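Local coordinates for capsule biosynthesis protein capD (Bacillus anthracis, PDB 3G9K) that cleaves the poly-gamma-D-glutamate capsule and, as a transpeptidase, joins it by an amide bond to meso-diaminopimelic acid of the peptidoglycan, at residues B[102-107]-B[164-169]; B[117-122]-B[144-149]; B[3-8]-B[150-155]. One frame throughout, in Å; residues are numbered along the deposited sequence.

Along the chain the six segments run 3-8, 102-107, 117-122, 144-149, 150-155 and 164-169, so contact 2 is nested inside the loop closed by contact 1, whereas contacts 1 and 3 interleave. Contact 3 packs strand 2-7, which directly follows the nucleophile Thr1, against strand 150-155 of a second sheet. Contact 1 ties helix 100-105 to the loop after strand 160-164, the neighbour of strand 150-155. Contacts 1 and 2, centres about 10 Å apart, share a salt bridge, Arg168 to Glu119; contacts 2 and 3 are about 23 Å apart between centres. Contacts 1 and 2 border the substrate site: Arg169 binds glutamic acid, and the Phe145 side chain lies about 6 Å from one.

Contact 1: residues B[102-107]-B[164-169]. With GLU (glutamic acid), chain F.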
# COMPACT_ATOMS: atom_id res chain seq x y z
N ASP B 102 16.66 -10.09 -3.40
CA ASP B 102 16.79 -10.92 -4.60
C ASP B 102 15.43 -11.50 -5.03
O ASP B 102 15.04 -11.40 -6.18
CB ASP B 102 17.85 -12.04 -4.41
CG ASP B 102 19.28 -11.50 -4.53
OD1 ASP B 102 19.58 -10.96 -5.63
OD2 ASP B 102 20.06 -11.59 -3.53
N ILE B 103 14.71 -12.07 -4.08
CA ILE B 103 13.37 -12.62 -4.32
C ILE B 103 12.41 -11.56 -4.91
O ILE B 103 11.72 -11.81 -5.91
CB ILE B 103 12.79 -13.22 -3.02
CG1 ILE B 103 13.64 -14.42 -2.59
CG2 ILE B 103 11.32 -13.68 -3.24
CD1 ILE B 103 13.53 -14.78 -1.11
N ILE B 104 12.41 -10.37 -4.32
CA ILE B 104 11.63 -9.24 -4.84
C ILE B 104 12.00 -8.85 -6.27
O ILE B 104 11.13 -8.44 -7.07
CB ILE B 104 11.76 -8.03 -3.83
CG1 ILE B 104 10.85 -8.33 -2.62
CG2 ILE B 104 11.41 -6.67 -4.45
CD1 ILE B 104 10.95 -7.28 -1.45
N ASN B 105 13.28 -8.95 -6.60
CA ASN B 105 13.78 -8.64 -7.95
C ASN B 105 13.36 -9.65 -9.02
O ASN B 105 13.32 -9.31 -10.20
CB ASN B 105 15.33 -8.51 -7.93
CG ASN B 105 15.81 -7.27 -7.18
OD1 ASN B 105 17.02 -7.11 -6.93
ND2 ASN B 105 14.89 -6.41 -6.81
N GLU B 106 13.04 -10.87 -8.61
CA GLU B 106 12.73 -11.97 -9.51
C GLU B 106 11.49 -11.57 -10.31
O GLU B 106 10.59 -10.95 -9.76
CB GLU B 106 12.41 -13.24 -8.72
CG GLU B 106 12.46 -14.53 -9.53
CD GLU B 106 12.47 -15.82 -8.70
OE1 GLU B 106 12.34 -15.82 -7.46
OE2 GLU B 106 12.63 -16.90 -9.34
N TYR B 107 11.43 -11.98 -11.57
CA TYR B 107 10.25 -11.72 -12.39
C TYR B 107 9.02 -12.45 -11.84
O TYR B 107 9.13 -13.53 -11.28
CB TYR B 107 10.52 -12.15 -13.85
CG TYR B 107 11.61 -11.33 -14.52
CD1 TYR B 107 11.49 -9.95 -14.63
CD2 TYR B 107 12.75 -11.95 -15.06
CE1 TYR B 107 12.45 -9.21 -15.25
CE2 TYR B 107 13.71 -11.20 -15.70
CZ TYR B 107 13.56 -9.84 -15.78
OH TYR B 107 14.52 -9.05 -16.41
N ALA B 164 14.15 -4.01 1.98
CA ALA B 164 14.09 -4.23 0.56
C ALA B 164 13.12 -3.25 -0.04
O ALA B 164 12.15 -2.86 0.61
CB ALA B 164 13.68 -5.65 0.24
N GLY B 165 13.40 -2.84 -1.26
CA GLY B 165 12.52 -1.96 -2.01
C GLY B 165 12.34 -2.53 -3.41
O GLY B 165 13.21 -3.23 -3.92
N ASP B 166 11.25 -2.18 -4.06
CA ASP B 166 10.96 -2.72 -5.38
C ASP B 166 11.34 -1.69 -6.47
O ASP B 166 10.69 -0.69 -6.63
CB ASP B 166 9.48 -3.04 -5.45
CG ASP B 166 9.14 -4.06 -6.51
OD1 ASP B 166 9.75 -4.04 -7.61
OD2 ASP B 166 8.20 -4.84 -6.25
N GLY B 167 12.36 -2.02 -7.26
CA GLY B 167 12.76 -1.20 -8.42
C GLY B 167 11.66 -0.91 -9.43
O GLY B 167 11.70 0.09 -10.15
N ARG B 168 10.62 -1.75 -9.47
CA ARG B 168 9.48 -1.43 -10.32
C ARG B 168 8.86 -0.07 -10.04
O ARG B 168 8.26 0.49 -10.94
CB ARG B 168 8.41 -2.52 -10.25
CG ARG B 168 8.90 -3.88 -10.70
CD ARG B 168 7.97 -4.97 -10.19
NE ARG B 168 8.41 -6.30 -10.59
CZ ARG B 168 9.39 -6.97 -9.98
NH1 ARG B 168 10.00 -6.45 -8.92
NH2 ARG B 168 9.73 -8.17 -10.39
N ARG B 169 8.99 0.43 -8.81
CA ARG B 169 8.41 1.69 -8.31
C ARG B 169 9.50 2.65 -7.81
O ARG B 169 9.19 3.64 -7.14
CB ARG B 169 7.49 1.42 -7.11
CG ARG B 169 6.34 0.47 -7.37
CD ARG B 169 4.99 1.16 -7.68
NE ARG B 169 4.03 0.15 -8.15
CZ ARG B 169 2.71 0.29 -8.17
NH1 ARG B 169 2.11 1.40 -7.73
NH2 ARG B 169 1.98 -0.72 -8.61
N GLU F . -5.47 -1.10 -9.12
CA GLU F . -4.27 -0.73 -8.38
C GLU F . -4.55 -0.47 -6.89
O GLU F . -5.43 0.33 -6.58
CB GLU F . -3.68 0.52 -9.05
CG GLU F . -2.73 1.33 -8.19
CD GLU F . -1.42 0.65 -7.92
OE1 GLU F . -1.33 -0.59 -8.04
OE2 GLU F . -0.49 1.39 -7.55
OXT GLU F . -3.93 -1.02 -5.95
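Ile104 and Arg168 carry this contact, one through its apolar branches and its carbonyl, the other through its guanidinium. On Ile104 the extended second torsion (chi2 175°) places CD1 against CB of Ala164, 3.6 Å away. The second branch, CG2, lies beside the backbone O of Gly165 and 4.0 Å from CG of Asp166, so the isoleucine spans both an apolar and a polar part of the loop.

Arg168 reaches the C-terminal end of helix 100-105 with an extended chain. Its NH1 donates to Ile104 O at 2.9 Å, with the acceptor 24° out of the guanidinium plane, while NH2 makes a weak bond of 3.0 Å to Glu106 O. Carbonyls at this end of a helix probably favour the positive charge. The same NH1 forms a salt bridge of 2.8 Å with Asp166 OD1, lying almost exactly in the guanidinium plane. That oxygen is held twice, because the backbone N of Arg168 also donates to it, at 3.1 Å and from the other face of the carboxylate plane. Arg168 NE pairs with Glu119, and Asp166 OD2 with Arg108 and the backbone N of Val149, which helps hold the guanidinium and the carboxylate in place.

Arg169 follows directly and has two conformers, in one of which NH1 donates to OE2 of a bound glutamic acid; Thr1 OG1, of the nucleophile, is also hydrogen-bonded to that ligand. The bond from Arg168 N to Asp166 OD1 makes an Asx turn, and this turn and its salt bridge hold the loop that brings Arg169 to the poly-gamma-D-glutamate site of this gamma-glutamyltransferase-family enzyme.

Contact 2: residues B[117-122]-B[144-149]; sequences YTEIQL and AFFGGV
Two consecutive rings, Phe145 and Phe146, meet Tyr117 and Glu119 in a contact without a hydrogen bond between the segments. The aromatic part is a T-shaped pair in which the edge of Phe145 is directed at the face of Tyr117, with centroids 5.6 Å apart and planes at 74°. The nearest atoms are Phe145 CZ and Tyr117 CD2, at 4.0 Å. Phe145 has CG anti to its backbone N (chi1 -177°), whereas Phe146 has CG beside the N (chi1 -70°); in this arrangement Phe145 CD2 comes over the face of Phe146 while CZ goes to Tyr117.

A CH-pi interaction covers one face of Phe146: Glu119 CB stands 4.0 Å from the ring centroid, displaced to the rim. The rest of the Glu119 side chain runs antiparallel alongside that of Phe146, its carboxylate turned only 24° from the ring plane. Phe145 CD2 lies over the centre of the opposite face, so Phe146 is sandwiched.

Backbone atoms also meet the ring: Tyr117 O lies near its plane, 3.8 Å from Phe146 CE1, and Thr118 C comes within 3.6 Å of Phe146 CZ.

The polar end of Glu119 is engaged beyond the two segments: OE2 bridges to Arg168 and OE1 accepts from the backbone N of Arg108. Phe145 makes a cation-pi contact with Arg81, a poly-gamma-D-glutamate-binding residue. The contact thus sets the loop between strands 136-139 and 150-155 against the end of strand 115-118, the middle strand of a three-stranded sheet, with Thr110 of neighbouring strand 109-112 touching Tyr117 and both phenylalanines.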
# COMPACT_ATOMS: atom_id res chain seq x y z
N TYR B 117 -0.59 -14.11 -16.36
CA TYR B 117 0.12 -12.91 -16.75
C TYR B 117 1.55 -13.06 -16.27
O TYR B 117 1.77 -13.48 -15.15
CB TYR B 117 -0.52 -11.67 -16.16
CG TYR B 117 -1.87 -11.32 -16.76
CD1 TYR B 117 -2.00 -11.01 -18.12
CD2 TYR B 117 -3.00 -11.25 -15.97
CE1 TYR B 117 -3.24 -10.67 -18.67
CE2 TYR B 117 -4.25 -10.93 -16.51
CZ TYR B 117 -4.36 -10.64 -17.86
OH TYR B 117 -5.60 -10.30 -18.35
N THR B 118 2.49 -12.73 -17.13
CA THR B 118 3.89 -13.04 -16.90
C THR B 118 4.68 -11.77 -17.17
O THR B 118 4.39 -11.04 -18.10
CB THR B 118 4.36 -14.20 -17.85
OG1 THR B 118 3.87 -15.46 -17.35
CG2 THR B 118 5.82 -14.23 -17.91
N GLU B 119 5.68 -11.51 -16.34
CA GLU B 119 6.46 -10.28 -16.45
C GLU B 119 7.52 -10.36 -17.56
O GLU B 119 7.89 -9.33 -18.15
CB GLU B 119 7.10 -9.96 -15.10
CG GLU B 119 7.62 -8.54 -14.97
CD GLU B 119 7.95 -8.15 -13.52
OE1 GLU B 119 8.06 -9.01 -12.66
OE2 GLU B 119 8.17 -6.95 -13.27
N ILE B 120 8.02 -11.57 -17.81
CA ILE B 120 8.91 -11.85 -18.95
C ILE B 120 8.28 -12.82 -19.93
O ILE B 120 7.30 -13.53 -19.60
CB ILE B 120 10.29 -12.45 -18.53
CG1 ILE B 120 10.12 -13.71 -17.65
CG2 ILE B 120 11.10 -11.44 -17.82
CD1 ILE B 120 11.47 -14.42 -17.26
N GLN B 121 8.93 -12.87 -21.12
CA GLN B 121 8.62 -13.85 -22.15
C GLN B 121 9.04 -15.24 -21.67
O GLN B 121 10.23 -15.50 -21.47
CB GLN B 121 9.37 -13.50 -23.44
CG GLN B 121 8.70 -14.00 -24.71
CD GLN B 121 7.39 -13.30 -24.98
OE1 GLN B 121 6.32 -13.86 -24.74
NE2 GLN B 121 7.45 -12.07 -25.47
N LEU B 122 8.03 -16.12 -21.45
CA LEU B 122 8.32 -17.52 -21.12
C LEU B 122 8.63 -18.38 -22.36
O LEU B 122 8.20 -18.07 -23.48
CB LEU B 122 7.15 -18.15 -20.37
CG LEU B 122 6.80 -17.67 -18.96
CD1 LEU B 122 6.01 -18.76 -18.25
CD2 LEU B 122 8.02 -17.29 -18.14
N ALA B 144 4.79 -1.67 -13.13
CA ALA B 144 3.85 -1.37 -12.04
C ALA B 144 2.71 -2.40 -11.89
O ALA B 144 2.15 -2.57 -10.78
CB ALA B 144 3.28 0.06 -12.19
N PHE B 145 2.39 -3.14 -12.96
CA PHE B 145 1.35 -4.16 -12.92
C PHE B 145 1.65 -5.23 -11.88
O PHE B 145 0.75 -5.78 -11.27
CB PHE B 145 1.23 -4.83 -14.30
CG PHE B 145 0.15 -5.85 -14.38
CD1 PHE B 145 -1.16 -5.47 -14.64
CD2 PHE B 145 0.42 -7.20 -14.16
CE1 PHE B 145 -2.14 -6.39 -14.69
CE2 PHE B 145 -0.58 -8.14 -14.21
CZ PHE B 145 -1.87 -7.73 -14.48
N PHE B 146 2.92 -5.57 -11.71
CA PHE B 146 3.30 -6.65 -10.81
C PHE B 146 3.66 -6.15 -9.42
O PHE B 146 4.24 -6.90 -8.62
CB PHE B 146 4.41 -7.48 -11.45
CG PHE B 146 3.92 -8.29 -12.63
CD1 PHE B 146 3.26 -9.47 -12.44
CD2 PHE B 146 4.09 -7.83 -13.91
CE1 PHE B 146 2.79 -10.20 -13.51
CE2 PHE B 146 3.63 -8.57 -15.00
CZ PHE B 146 2.98 -9.74 -14.79
N GLY B 147 3.34 -4.89 -9.14
CA GLY B 147 3.36 -4.38 -7.76
C GLY B 147 4.55 -3.53 -7.40
O GLY B 147 5.17 -2.94 -8.25
N GLY B 148 4.89 -3.52 -6.11
CA GLY B 148 5.92 -2.62 -5.56
C GLY B 148 6.16 -2.96 -4.11
O GLY B 148 5.77 -2.17 -3.20
N VAL B 149 6.78 -4.11 -3.89
CA VAL B 149 6.92 -4.69 -2.54
C VAL B 149 7.97 -3.88 -1.77
O VAL B 149 9.08 -3.65 -2.26
CB VAL B 149 7.32 -6.19 -2.59
CG1 VAL B 149 7.55 -6.75 -1.15
CG2 VAL B 149 6.26 -7.04 -3.38

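Contact 3: residues B[3-8]-B[150-155]; sequences HFVIID and QALIKD
Leu152 fits between Val5 and Ile7 on the facing strand. Its CD1 lies 3.4 Å from Val5 O and 3.5 Å from Ile7 N, pressed against the backbone itself, and touches Ile7 CG1 at 3.8 Å. Its CB touches both Ile7 CD1 (3.8 Å) and Val5 CG1 (4.1 Å). The leucine points into the facing strand as these two partners point back, so that each pair overlaps flank to flank.

On both flanks further side chains join in. Val5 CG1 is anti to the backbone N (chi1 -171°), while CG2 lies beside that N and packs 3.5 Å from Gln150 O. The aliphatic part of Gln150 covers the start of the strand, CG standing 3.2 Å from His3 O. At the far end Ile7 CD1 reaches CB of Lys154, the two side chains passing at a slant. No hydrogen bond joins the segments, so the contact rests on side chains that interdigitate and on carbonyl groups covered by methyl and methylene groups.

The strands run nearly parallel, at 15°, with their axes as close as 6.0 Å, yet they belong to different sheets stacked face to face. These are the two central sheets of the four-layer alpha-beta-beta-alpha fold of Ntn hydrolases. Strand 2-7 pairs with strand 13-19 and, through Val5 to Ile7, antiparallel with a strand of the other CapD chain. Strand 150-155 lies between strands 70-75 and 160-164, and on the outer face of this second sheet, against helix 100-105, Leu100 packs on Ala151 and Ile153.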
# COMPACT_ATOMS: atom_id res chain seq x y z
N HIS B 3 2.93 1.47 -0.64
CA HIS B 3 3.13 0.77 0.59
C HIS B 3 4.47 1.21 1.24
O HIS B 3 5.48 1.25 0.55
CB HIS B 3 3.18 -0.70 0.41
CG HIS B 3 3.11 -1.40 1.71
ND1 HIS B 3 4.23 -1.86 2.35
CD2 HIS B 3 2.08 -1.60 2.55
CE1 HIS B 3 3.89 -2.32 3.54
NE2 HIS B 3 2.58 -2.19 3.67
N PHE B 4 4.45 1.55 2.54
CA PHE B 4 5.70 1.78 3.29
C PHE B 4 5.76 0.96 4.62
O PHE B 4 4.76 0.44 5.13
CB PHE B 4 5.93 3.30 3.48
CG PHE B 4 4.94 3.95 4.40
CD1 PHE B 4 3.75 4.43 3.91
CD2 PHE B 4 5.16 3.97 5.79
CE1 PHE B 4 2.83 5.02 4.74
CE2 PHE B 4 4.27 4.55 6.64
CZ PHE B 4 3.07 5.08 6.12
N VAL B 5 6.98 0.82 5.14
CA VAL B 5 7.26 0.13 6.40
C VAL B 5 8.27 0.95 7.18
O VAL B 5 9.24 1.46 6.59
CB VAL B 5 7.81 -1.28 6.14
CG1 VAL B 5 7.89 -2.09 7.48
CG2 VAL B 5 6.94 -2.00 5.07
N ILE B 6 8.00 1.09 8.47
CA ILE B 6 8.89 1.81 9.40
C ILE B 6 9.12 0.95 10.62
O ILE B 6 8.20 0.33 11.08
CB ILE B 6 8.27 3.09 9.83
CG1 ILE B 6 7.92 3.92 8.60
CG2 ILE B 6 9.26 3.89 10.76
CD1 ILE B 6 7.17 5.18 8.94
N ILE B 7 10.36 0.91 11.11
CA ILE B 7 10.63 0.32 12.44
C ILE B 7 11.43 1.30 13.25
O ILE B 7 12.36 1.91 12.72
CB ILE B 7 11.40 -1.00 12.34
CG1 ILE B 7 10.66 -1.98 11.40
CG2 ILE B 7 11.63 -1.56 13.74
CD1 ILE B 7 11.33 -3.34 11.27
N ASP B 8 11.01 1.51 14.50
CA ASP B 8 11.68 2.50 15.36
C ASP B 8 12.56 1.85 16.46
O ASP B 8 12.77 0.64 16.44
CB ASP B 8 10.66 3.50 15.94
CG ASP B 8 9.73 2.89 16.95
OD1 ASP B 8 10.00 1.78 17.50
OD2 ASP B 8 8.66 3.50 17.17
N GLN B 150 7.61 -3.44 -0.57
CA GLN B 150 8.49 -2.72 0.33
C GLN B 150 8.48 -3.45 1.66
O GLN B 150 7.43 -3.84 2.12
CB GLN B 150 7.96 -1.31 0.57
CG GLN B 150 7.84 -0.56 -0.66
CD GLN B 150 9.16 -0.07 -1.23
OE1 GLN B 150 10.17 0.19 -0.51
NE2 GLN B 150 9.17 0.08 -2.51
N ALA B 151 9.65 -3.59 2.26
CA ALA B 151 9.79 -4.38 3.49
C ALA B 151 10.95 -3.86 4.37
O ALA B 151 11.90 -3.22 3.86
CB ALA B 151 10.05 -5.82 3.12
N LEU B 152 10.84 -4.08 5.67
CA LEU B 152 11.99 -4.02 6.59
C LEU B 152 12.03 -5.32 7.36
O LEU B 152 11.01 -5.94 7.59
CB LEU B 152 11.90 -2.81 7.55
CG LEU B 152 11.98 -1.42 6.95
CD1 LEU B 152 11.63 -0.40 8.08
CD2 LEU B 152 13.34 -1.06 6.32
N ILE B 153 13.24 -5.73 7.72
CA ILE B 153 13.45 -6.89 8.54
C ILE B 153 14.34 -6.48 9.70
O ILE B 153 15.42 -5.98 9.46
CB ILE B 153 14.20 -7.99 7.77
CG1 ILE B 153 13.45 -8.39 6.50
CG2 ILE B 153 14.46 -9.22 8.67
CD1 ILE B 153 14.23 -9.42 5.64
N LYS B 154 13.90 -6.75 10.93
CA LYS B 154 14.75 -6.57 12.10
C LYS B 154 15.26 -7.93 12.58
O LYS B 154 14.47 -8.82 12.83
CB LYS B 154 14.01 -5.88 13.24
CG LYS B 154 14.87 -5.72 14.49
CD LYS B 154 14.40 -4.60 15.38
CE LYS B 154 15.39 -4.40 16.53
NZ LYS B 154 14.77 -3.64 17.64
N ASP B 155 16.57 -8.06 12.67
CA ASP B 155 17.20 -9.18 13.36
C ASP B 155 17.13 -8.87 14.83
O ASP B 155 17.77 -7.99 15.28
CB ASP B 155 18.66 -9.31 12.96
CG ASP B 155 19.35 -10.52 13.59
OD1 ASP B 155 19.05 -10.87 14.72
OD2 ASP B 155 20.21 -11.09 12.94